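Long-range contacts in gene product PA4716 (Pseudomonas aeruginosa, PDB 1U0K), which is of unknown function but belongs to the PhzF family and may act as an isomerase, possibly an epimerase: residues Y119-Q124 with S267-G272; Y198-D203 with G226-Y231; F244-G249 with L258-A263. One frame throughout, in Å; residues are numbered along the deposited sequence.

Followed from the N terminus, the chain lays down 119-124 first and meets it again at 267-272, so contact 1 closes a loop of 142 intervening residues. Contacts 2 and 3 both nest inside that loop, one after the other: strand 196-201 is met by helix 222-234 in contact 2, and the hairpin of contact 3 then forms from strands 244-248 and 256-262. Strand 256-262 pairs in turn with strand 267-282, which places contact 3 beside contact 1. Helix 222-234 forms half of contact 2 and packs on side chains of contacts 1 and 3. None of the loops cross; a long-range pairing encloses two more local ones.

Contact 1 (Y119-Q124 with S267-G272); sequences YAEMDQ and SVRVGG
Tyr-119 lies against Gly-272 with one ring face over the glycine carbonyl oxygen, offset toward the rim. Its CG is anti to the backbone N and beside the carbonyl carbon (chi1 -171°), and from there the ring lies along Gly-272, CD1 3.5 Å from Gly-272 C. The hydroxyl bonds Asp-259. Gly-271 and Glu-121 form a non-hydrogen-bonded pair with CA atoms 4.0 Å apart, and Tyr-119 OH comes 3.6 Å from Gly-271 C. Five backbone hydrogen bonds join these antiparallel strands, from Ala-120 N to Gly-272 O (3.0 Å) at one end to Gln-124 N and Val-268 O at the other. Equally compact is the face bearing Ala-120, Met-122 (a selenomethionine) and Val-270. Val-270 CG2 sits beside the amide of Gln-124, 3.6 Å from NE2, and that amide is itself secured by Thr-162 and Gly-222. The solvent side is the end with Arg-269, which is exposed, and the partly exposed Asp-123 and Ser-267. Here Glu-121 OE2 stands 3.6 Å from Arg-269 NH1 well out of the guanidinium plane, a salt bridge of charges alone with no N-H aimed at the oxygen, while OE1 pairs with Arg-110. A water donates to Asp-123 OD2 at 2.6 Å and also bonds Ser-267 OG. The Met-122 face is covered by helix 78-90 on the Met-122 strand and by helix 222-234 on the Val-270 strand, consistent with the two-domain fold of the diaminopimelate epimerase clan, in which each domain wraps its sheet round a central helix.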
loop_
_atom_site.group_PDB
_atom_site.type_symbol
_atom_site.label_atom_id
_atom_site.label_comp_id
_atom_site.label_asym_id
_atom_site.label_seq_id
_atom_site.Cartn_x
_atom_site.Cartn_y
_atom_site.Cartn_z
ATOM N N TYR A 119 -4.201 -6.580 24.467
ATOM C CA TYR A 119 -4.448 -5.161 24.644
ATOM C C TYR A 119 -3.119 -4.544 25.023
ATOM O O TYR A 119 -2.458 -5.013 25.944
ATOM C CB TYR A 119 -5.480 -4.890 25.749
ATOM C CG TYR A 119 -5.889 -3.441 25.794
ATOM C CD1 TYR A 119 -6.897 -2.965 24.977
ATOM C CD2 TYR A 119 -5.240 -2.545 26.630
ATOM C CE1 TYR A 119 -7.263 -1.629 25.001
ATOM C CE2 TYR A 119 -5.589 -1.206 26.657
ATOM C CZ TYR A 119 -6.599 -0.755 25.839
ATOM O OH TYR A 119 -6.937 0.575 25.880
ATOM N N ALA A 120 -2.734 -3.488 24.320
ATOM C CA ALA A 120 -1.484 -2.801 24.570
ATOM C C ALA A 120 -1.721 -1.313 24.793
ATOM O O ALA A 120 -2.621 -0.719 24.202
ATOM C CB ALA A 120 -0.529 -3.019 23.413
ATOM N N GLU A 121 -0.892 -0.719 25.643
ATOM C CA GLU A 121 -0.986 0.695 25.967
ATOM C C GLU A 121 0.394 1.311 26.081
ATOM O O GLU A 121 1.344 0.658 26.499
ATOM C CB GLU A 121 -1.721 0.836 27.294
ATOM C CG GLU A 121 -1.974 2.247 27.769
ATOM C CD GLU A 121 -2.630 2.222 29.133
ATOM O OE1 GLU A 121 -3.831 1.890 29.205
ATOM O OE2 GLU A 121 -1.937 2.492 30.136
HETATM N N MSE A 122 0.499 2.580 25.714
HETATM C CA MSE A 122 1.756 3.298 25.778
HETATM C C MSE A 122 1.575 4.633 26.489
HETATM O O MSE A 122 0.490 5.209 26.457
HETATM C CB MSE A 122 2.295 3.535 24.375
HETATM C CG MSE A 122 1.476 4.503 23.541
HETATM SE SE MSE A 122 1.954 4.396 21.666
HETATM C CE MSE A 122 3.401 5.394 21.704
ATOM N N ASP A 123 2.649 5.095 27.125
ATOM C CA ASP A 123 2.724 6.423 27.728
ATOM C C ASP A 123 3.500 7.342 26.792
ATOM O O ASP A 123 4.709 7.199 26.614
ATOM C CB ASP A 123 3.411 6.335 29.095
ATOM C CG ASP A 123 3.406 7.662 29.854
ATOM O OD1 ASP A 123 2.696 8.611 29.446
ATOM O OD2 ASP A 123 4.089 7.839 30.885
ATOM N N GLN A 124 2.784 8.274 26.165
ATOM C CA GLN A 124 3.387 9.205 25.220
ATOM C C GLN A 124 3.983 10.457 25.871
ATOM O O GLN A 124 4.565 11.296 25.187
ATOM C CB GLN A 124 2.357 9.615 24.168
ATOM C CG GLN A 124 1.823 8.430 23.366
ATOM C CD GLN A 124 1.155 8.841 22.069
ATOM O OE1 GLN A 124 0.850 10.013 21.860
ATOM N NE2 GLN A 124 0.927 7.880 21.197
ATOM N N SER A 267 0.521 13.686 31.226
ATOM C CA SER A 267 0.873 12.497 30.451
ATOM C C SER A 267 -0.333 11.922 29.718
ATOM O O SER A 267 -1.399 11.759 30.297
ATOM C CB SER A 267 1.464 11.425 31.373
ATOM O OG SER A 267 2.671 11.870 31.964
ATOM N N VAL A 268 -0.166 11.606 28.439
ATOM C CA VAL A 268 -1.262 11.023 27.673
ATOM C C VAL A 268 -0.926 9.569 27.375
ATOM O O VAL A 268 0.183 9.257 26.963
ATOM C CB VAL A 268 -1.572 11.799 26.364
ATOM C CG1 VAL A 268 -0.308 12.090 25.563
ATOM C CG2 VAL A 268 -2.595 11.049 25.524
ATOM N N ARG A 269 -1.879 8.692 27.620
ATOM C CA ARG A 269 -1.696 7.284 27.325
ATOM C C ARG A 269 -2.638 6.882 26.199
ATOM O O ARG A 269 -3.799 7.287 26.171
ATOM C CB ARG A 269 -1.922 6.453 28.577
ATOM C CG ARG A 269 -0.778 6.559 29.582
ATOM C CD ARG A 269 -1.053 5.889 30.922
ATOM N NE ARG A 269 0.166 5.709 31.712
ATOM C CZ ARG A 269 0.304 4.840 32.722
ATOM N NH1 ARG A 269 -0.705 4.045 33.092
ATOM N NH2 ARG A 269 1.463 4.763 33.370
ATOM N N VAL A 270 -2.117 6.108 25.251
ATOM C CA VAL A 270 -2.908 5.635 24.122
ATOM C C VAL A 270 -2.875 4.106 24.102
ATOM O O VAL A 270 -1.821 3.512 24.259
ATOM C CB VAL A 270 -2.368 6.191 22.790
ATOM C CG1 VAL A 270 -3.227 5.725 21.614
ATOM C CG2 VAL A 270 -2.272 7.725 22.823
ATOM N N GLY A 271 -4.028 3.475 23.936
ATOM C CA GLY A 271 -4.108 2.022 23.942
ATOM C C GLY A 271 -5.110 1.466 22.957
ATOM O O GLY A 271 -5.949 2.179 22.415
ATOM N N GLY A 272 -5.021 0.165 22.733
ATOM C CA GLY A 272 -5.924 -0.523 21.843
ATOM C C GLY A 272 -5.674 -2.017 21.800
ATOM O O GLY A 272 -4.634 -2.500 22.252
HETATM O O HOH W 1 4.524 10.098 32.094
#

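Contact 2 (Y198-D203 with G226-Y231); sequences YLLDVD and GPVAAY
Val-228 splits its two methyl groups between Tyr-198 and Leu-200, and so ties helix 222-234 to strand 196-201. In the epimerase-like PhzF fold this is the packing of a central helix against the sheet curled round it. The axes of 198-201 and 226-231 lie 11.0 Å apart at their closest and run at 39° to each other, a spacing bridged entirely by side chains. With CG1 anti to the backbone N (chi1 165°), Val-228 meets Leu-200 tip to tip, CG1 to CD1 at 3.7 Å. Its other branch, CG2, approaches Tyr-198 from a different direction: the two side chains cross at about a right angle, and the methyl lies obliquely near CD2 and CE2 of the ring. One helical turn on, Tyr-231 meets the other methyl of Leu-200 and, past the strand's end, Val-202, again obliquely and at longer range, with Leu-200 CD2 4.3 Å from Tyr-231 CD2. The apolar parts of both tyrosines are thus used for packing while their hydroxyls are satisfied beyond the contact, Tyr-198 OH by Gln-248 OE1 and Tyr-231 OH by the carbonyl oxygen of Pro-156. Every residue that touches here is buried, and Leu-168 of strand 166-170 packs on both tyrosines. Where the strand gives way to a turn, Val-202 adds the last touch, its CG1 4.3 Å from Tyr-231 CE2.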
loop_
_atom_site.group_PDB
_atom_site.type_symbol
_atom_site.label_atom_id
_atom_site.label_comp_id
_atom_site.label_asym_id
_atom_site.label_seq_id
_atom_site.Cartn_x
_atom_site.Cartn_y
_atom_site.Cartn_z
ATOM N N TYR A 198 -4.172 16.904 10.803
ATOM C CA TYR A 198 -5.174 15.971 11.301
ATOM C C TYR A 198 -6.511 16.719 11.417
ATOM O O TYR A 198 -6.650 17.626 12.236
ATOM C CB TYR A 198 -4.746 15.400 12.656
ATOM C CG TYR A 198 -5.536 14.194 13.105
ATOM C CD1 TYR A 198 -5.141 12.909 12.763
ATOM C CD2 TYR A 198 -6.678 14.335 13.883
ATOM C CE1 TYR A 198 -5.862 11.790 13.180
ATOM C CE2 TYR A 198 -7.412 13.226 14.306
ATOM C CZ TYR A 198 -7.005 11.951 13.945
ATOM O OH TYR A 198 -7.741 10.855 14.362
ATOM N N LEU A 199 -7.469 16.359 10.572
ATOM C CA LEU A 199 -8.812 16.947 10.631
ATOM C C LEU A 199 -9.571 16.345 11.799
ATOM O O LEU A 199 -9.576 15.130 11.969
ATOM C CB LEU A 199 -9.585 16.697 9.339
ATOM C CG LEU A 199 -8.948 17.140 8.020
ATOM C CD1 LEU A 199 -9.913 16.919 6.868
ATOM C CD2 LEU A 199 -8.510 18.591 8.083
ATOM N N LEU A 200 -10.229 17.197 12.584
ATOM C CA LEU A 200 -10.797 16.783 13.865
ATOM C C LEU A 200 -12.210 17.322 14.075
ATOM O O LEU A 200 -12.404 18.522 14.131
ATOM C CB LEU A 200 -9.905 17.267 15.006
ATOM C CG LEU A 200 -10.304 16.901 16.439
ATOM C CD1 LEU A 200 -10.312 15.397 16.620
ATOM C CD2 LEU A 200 -9.355 17.550 17.423
ATOM N N ASP A 201 -13.171 16.413 14.186
ATOM C CA ASP A 201 -14.494 16.718 14.733
ATOM C C ASP A 201 -14.424 16.554 16.256
ATOM O O ASP A 201 -14.413 15.434 16.760
ATOM C CB ASP A 201 -15.527 15.779 14.107
ATOM C CG ASP A 201 -16.881 15.835 14.797
ATOM O OD1 ASP A 201 -17.156 16.825 15.502
ATOM O OD2 ASP A 201 -17.719 14.922 14.683
ATOM N N VAL A 202 -14.363 17.663 16.987
ATOM C CA VAL A 202 -14.138 17.620 18.434
ATOM C C VAL A 202 -15.336 17.075 19.212
ATOM O O VAL A 202 -15.162 16.503 20.292
ATOM C CB VAL A 202 -13.729 18.996 19.025
ATOM C CG1 VAL A 202 -12.515 19.560 18.299
ATOM C CG2 VAL A 202 -14.892 19.989 19.008
ATOM N N ASP A 203 -16.538 17.253 18.673
ATOM C CA ASP A 203 -17.756 16.803 19.348
ATOM C C ASP A 203 -17.926 15.300 19.203
ATOM O O ASP A 203 -18.193 14.600 20.185
ATOM C CB ASP A 203 -18.993 17.511 18.786
ATOM C CG ASP A 203 -18.979 19.008 19.037
ATOM O OD1 ASP A 203 -18.407 19.455 20.058
ATOM O OD2 ASP A 203 -19.530 19.818 18.261
ATOM N N GLY A 226 -2.550 10.873 20.711
ATOM C CA GLY A 226 -2.043 11.536 21.896
ATOM C C GLY A 226 -2.326 13.028 21.856
ATOM O O GLY A 226 -3.023 13.533 22.733
ATOM N N PRO A 227 -1.781 13.730 20.865
ATOM C CA PRO A 227 -2.056 15.160 20.675
ATOM C C PRO A 227 -3.532 15.509 20.692
ATOM O O PRO A 227 -3.897 16.514 21.303
ATOM C CB PRO A 227 -1.452 15.440 19.301
ATOM C CG PRO A 227 -0.307 14.485 19.223
ATOM C CD PRO A 227 -0.800 13.237 19.881
ATOM N N VAL A 228 -4.362 14.708 20.034
ATOM C CA VAL A 228 -5.795 14.969 19.988
ATOM C C VAL A 228 -6.377 14.907 21.395
ATOM O O VAL A 228 -7.139 15.795 21.790
ATOM C CB VAL A 228 -6.549 13.987 19.041
ATOM C CG1 VAL A 228 -8.054 14.017 19.276
ATOM C CG2 VAL A 228 -6.256 14.326 17.582
ATOM N N ALA A 229 -6.021 13.867 22.144
ATOM C CA ALA A 229 -6.512 13.694 23.506
ATOM C C ALA A 229 -6.110 14.870 24.372
ATOM O O ALA A 229 -6.929 15.372 25.138
ATOM C CB ALA A 229 -5.985 12.403 24.111
ATOM N N ALA A 230 -4.856 15.304 24.247
ATOM C CA ALA A 230 -4.324 16.408 25.046
ATOM C C ALA A 230 -5.021 17.715 24.688
ATOM O O ALA A 230 -5.252 18.549 25.562
ATOM C CB ALA A 230 -2.830 16.546 24.852
ATOM N N TYR A 231 -5.350 17.875 23.409
ATOM C CA TYR A 231 -6.053 19.055 22.911
ATOM C C TYR A 231 -7.455 19.136 23.490
ATOM O O TYR A 231 -7.859 20.179 24.010
ATOM C CB TYR A 231 -6.146 19.018 21.380
ATOM C CG TYR A 231 -6.888 20.194 20.767
ATOM C CD1 TYR A 231 -6.199 21.309 20.310
ATOM C CD2 TYR A 231 -8.267 20.176 20.635
ATOM C CE1 TYR A 231 -6.870 22.388 19.755
ATOM C CE2 TYR A 231 -8.953 21.251 20.083
ATOM C CZ TYR A 231 -8.246 22.349 19.650
ATOM O OH TYR A 231 -8.937 23.410 19.096
#

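Contact 3 (F244-G249 with L258-A263); sequences FVLHQG and LDVQVA
Phe-244 O accepts two donors: a hydrogen bond from Val-260 N at 3.0 Å, and a weaker one from a water that also donates, again weakly, to Asp-259 OD1. Phe-244 belongs to an antiparallel beta hairpin, strands 244-248 and 256-262, which in this PhzF-type fold lays one face on helix 222-234. Phe-244 and Val-260 form a hydrogen-bonded pair, as do Leu-246 and Leu-258; the shortest of the four backbone bonds runs from Leu-246 N to Leu-258 O, 2.9 Å. Between them sits the non-hydrogen-bonded pair of Val-245 and Asp-259, on the partly exposed face. Their side chains lie alongside each other and point the same way, Val-245 CG1 4.0 Å from Asp-259 OD1, while OD2 turns to Tyr-119 of strand 117-129, two strands away.

The opposite face is apolar and closely packed. Leu-258 sends CD1 to the Leu-246 carbonyl oxygen, 3.5 Å away, and on to Gln-248 CB. The amide of Gln-248, whose OE1 is held by Tyr-198, bonds Asp-218 O and Thr-221 OG1 through NE2. Leu-246 crosses Val-260 at about a right angle, its CG 3.9 Å from Val-260 CG2. Helix 222-234 covers Phe-244, Leu-246 and Val-260, with Leu-232 on Phe-244, Val-228 on Leu-246 and Ala-229 on Val-260. Phe-244 CG lies between the backbone N and the carbonyl carbon (chi1 64°), and one ring face receives Val-260 CG2. The methyl makes a CH-pi contact there, 3.5 Å from the Phe-244 ring centroid and only 15° off the ring normal.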
loop_
_atom_site.group_PDB
_atom_site.type_symbol
_atom_site.label_atom_id
_atom_site.label_comp_id
_atom_site.label_asym_id
_atom_site.label_seq_id
_atom_site.Cartn_x
_atom_site.Cartn_y
_atom_site.Cartn_z
ATOM N N PHE A 244 -11.551 7.808 27.576
ATOM C CA PHE A 244 -12.470 8.026 26.477
ATOM C C PHE A 244 -11.892 7.490 25.183
ATOM O O PHE A 244 -10.748 7.036 25.148
ATOM C CB PHE A 244 -12.899 9.502 26.374
ATOM C CG PHE A 244 -11.788 10.476 26.054
ATOM C CD1 PHE A 244 -11.681 11.025 24.779
ATOM C CD2 PHE A 244 -10.912 10.912 27.036
ATOM C CE1 PHE A 244 -10.695 11.959 24.487
ATOM C CE2 PHE A 244 -9.918 11.845 26.747
ATOM C CZ PHE A 244 -9.816 12.368 25.468
ATOM N N VAL A 245 -12.706 7.498 24.138
ATOM C CA VAL A 245 -12.300 6.909 22.873
ATOM C C VAL A 245 -12.333 7.923 21.735
ATOM O O VAL A 245 -13.206 8.798 21.672
ATOM C CB VAL A 245 -13.105 5.598 22.532
ATOM C CG1 VAL A 245 -13.674 4.940 23.787
ATOM C CG2 VAL A 245 -14.182 5.827 21.514
ATOM N N LEU A 246 -11.336 7.815 20.866
ATOM C CA LEU A 246 -11.317 8.508 19.592
ATOM C C LEU A 246 -11.687 7.524 18.495
ATOM O O LEU A 246 -11.468 6.311 18.617
ATOM C CB LEU A 246 -9.936 9.091 19.311
ATOM C CG LEU A 246 -9.351 10.037 20.349
ATOM C CD1 LEU A 246 -8.023 10.573 19.847
ATOM C CD2 LEU A 246 -10.323 11.184 20.672
ATOM N N HIS A 247 -12.263 8.051 17.424
ATOM C CA HIS A 247 -12.725 7.228 16.318
ATOM C C HIS A 247 -11.963 7.618 15.071
ATOM O O HIS A 247 -11.725 8.793 14.825
ATOM C CB HIS A 247 -14.235 7.397 16.091
ATOM C CG HIS A 247 -15.046 7.245 17.337
ATOM N ND1 HIS A 247 -15.319 6.020 17.904
ATOM C CD2 HIS A 247 -15.620 8.169 18.141
ATOM C CE1 HIS A 247 -16.034 6.195 19.000
ATOM N NE2 HIS A 247 -16.226 7.490 19.171
ATOM N N GLN A 248 -11.577 6.618 14.292
ATOM C CA GLN A 248 -10.909 6.846 13.015
ATOM C C GLN A 248 -11.097 5.631 12.121
ATOM O O GLN A 248 -11.201 4.508 12.608
ATOM C CB GLN A 248 -9.415 7.110 13.221
ATOM C CG GLN A 248 -8.745 7.861 12.068
ATOM C CD GLN A 248 -7.263 8.103 12.303
ATOM O OE1 GLN A 248 -6.854 8.419 13.421
ATOM N NE2 GLN A 248 -6.450 7.948 11.251
ATOM N N GLY A 249 -11.147 5.863 10.815
ATOM C CA GLY A 249 -11.098 4.785 9.842
ATOM C C GLY A 249 -12.400 4.411 9.158
ATOM O O GLY A 249 -12.390 3.575 8.255
ATOM N N LEU A 258 -9.699 4.056 19.384
ATOM C CA LEU A 258 -8.413 4.324 19.999
ATOM C C LEU A 258 -8.705 4.812 21.414
ATOM O O LEU A 258 -9.382 5.828 21.593
ATOM C CB LEU A 258 -7.651 5.394 19.213
ATOM C CG LEU A 258 -7.349 5.134 17.729
ATOM C CD1 LEU A 258 -8.529 5.480 16.817
ATOM C CD2 LEU A 258 -6.120 5.910 17.287
ATOM N N ASP A 259 -8.231 4.079 22.413
ATOM C CA ASP A 259 -8.423 4.450 23.813
ATOM C C ASP A 259 -7.387 5.484 24.209
ATOM O O ASP A 259 -6.206 5.319 23.940
ATOM C CB ASP A 259 -8.307 3.221 24.723
ATOM C CG ASP A 259 -9.358 2.176 24.426
ATOM O OD1 ASP A 259 -10.451 2.552 23.950
ATOM O OD2 ASP A 259 -9.195 0.953 24.625
ATOM N N VAL A 260 -7.835 6.561 24.847
ATOM C CA VAL A 260 -6.942 7.644 25.239
ATOM C C VAL A 260 -7.263 8.129 26.648
ATOM O O VAL A 260 -8.368 7.941 27.134
ATOM C CB VAL A 260 -7.014 8.829 24.251
ATOM C CG1 VAL A 260 -6.471 8.417 22.885
ATOM C CG2 VAL A 260 -8.448 9.363 24.113
ATOM N N GLN A 261 -6.275 8.736 27.290
ATOM C CA GLN A 261 -6.463 9.356 28.601
ATOM C C GLN A 261 -5.343 10.342 28.894
ATOM O O GLN A 261 -4.189 10.108 28.539
ATOM C CB GLN A 261 -6.532 8.293 29.699
ATOM C CG GLN A 261 -5.245 7.512 29.877
ATOM C CD GLN A 261 -5.414 6.315 30.777
ATOM O OE1 GLN A 261 -5.446 6.453 32.001
ATOM N NE2 GLN A 261 -5.511 5.126 30.177
ATOM N N VAL A 262 -5.695 11.459 29.525
ATOM C CA VAL A 262 -4.721 12.451 29.956
ATOM C C VAL A 262 -4.723 12.455 31.484
ATOM O O VAL A 262 -5.776 12.573 32.099
ATOM C CB VAL A 262 -5.076 13.857 29.421
ATOM C CG1 VAL A 262 -4.025 14.883 29.844
ATOM C CG2 VAL A 262 -5.230 13.827 27.899
ATOM N N ALA A 263 -3.550 12.304 32.084
ATOM C CA ALA A 263 -3.414 12.265 33.540
ATOM C C ALA A 263 -3.351 13.684 34.105
ATOM O O ALA A 263 -3.406 14.665 33.358
ATOM C CB ALA A 263 -2.166 11.489 33.925
HETATM O O HOH W 2 -11.060 4.337 26.641
#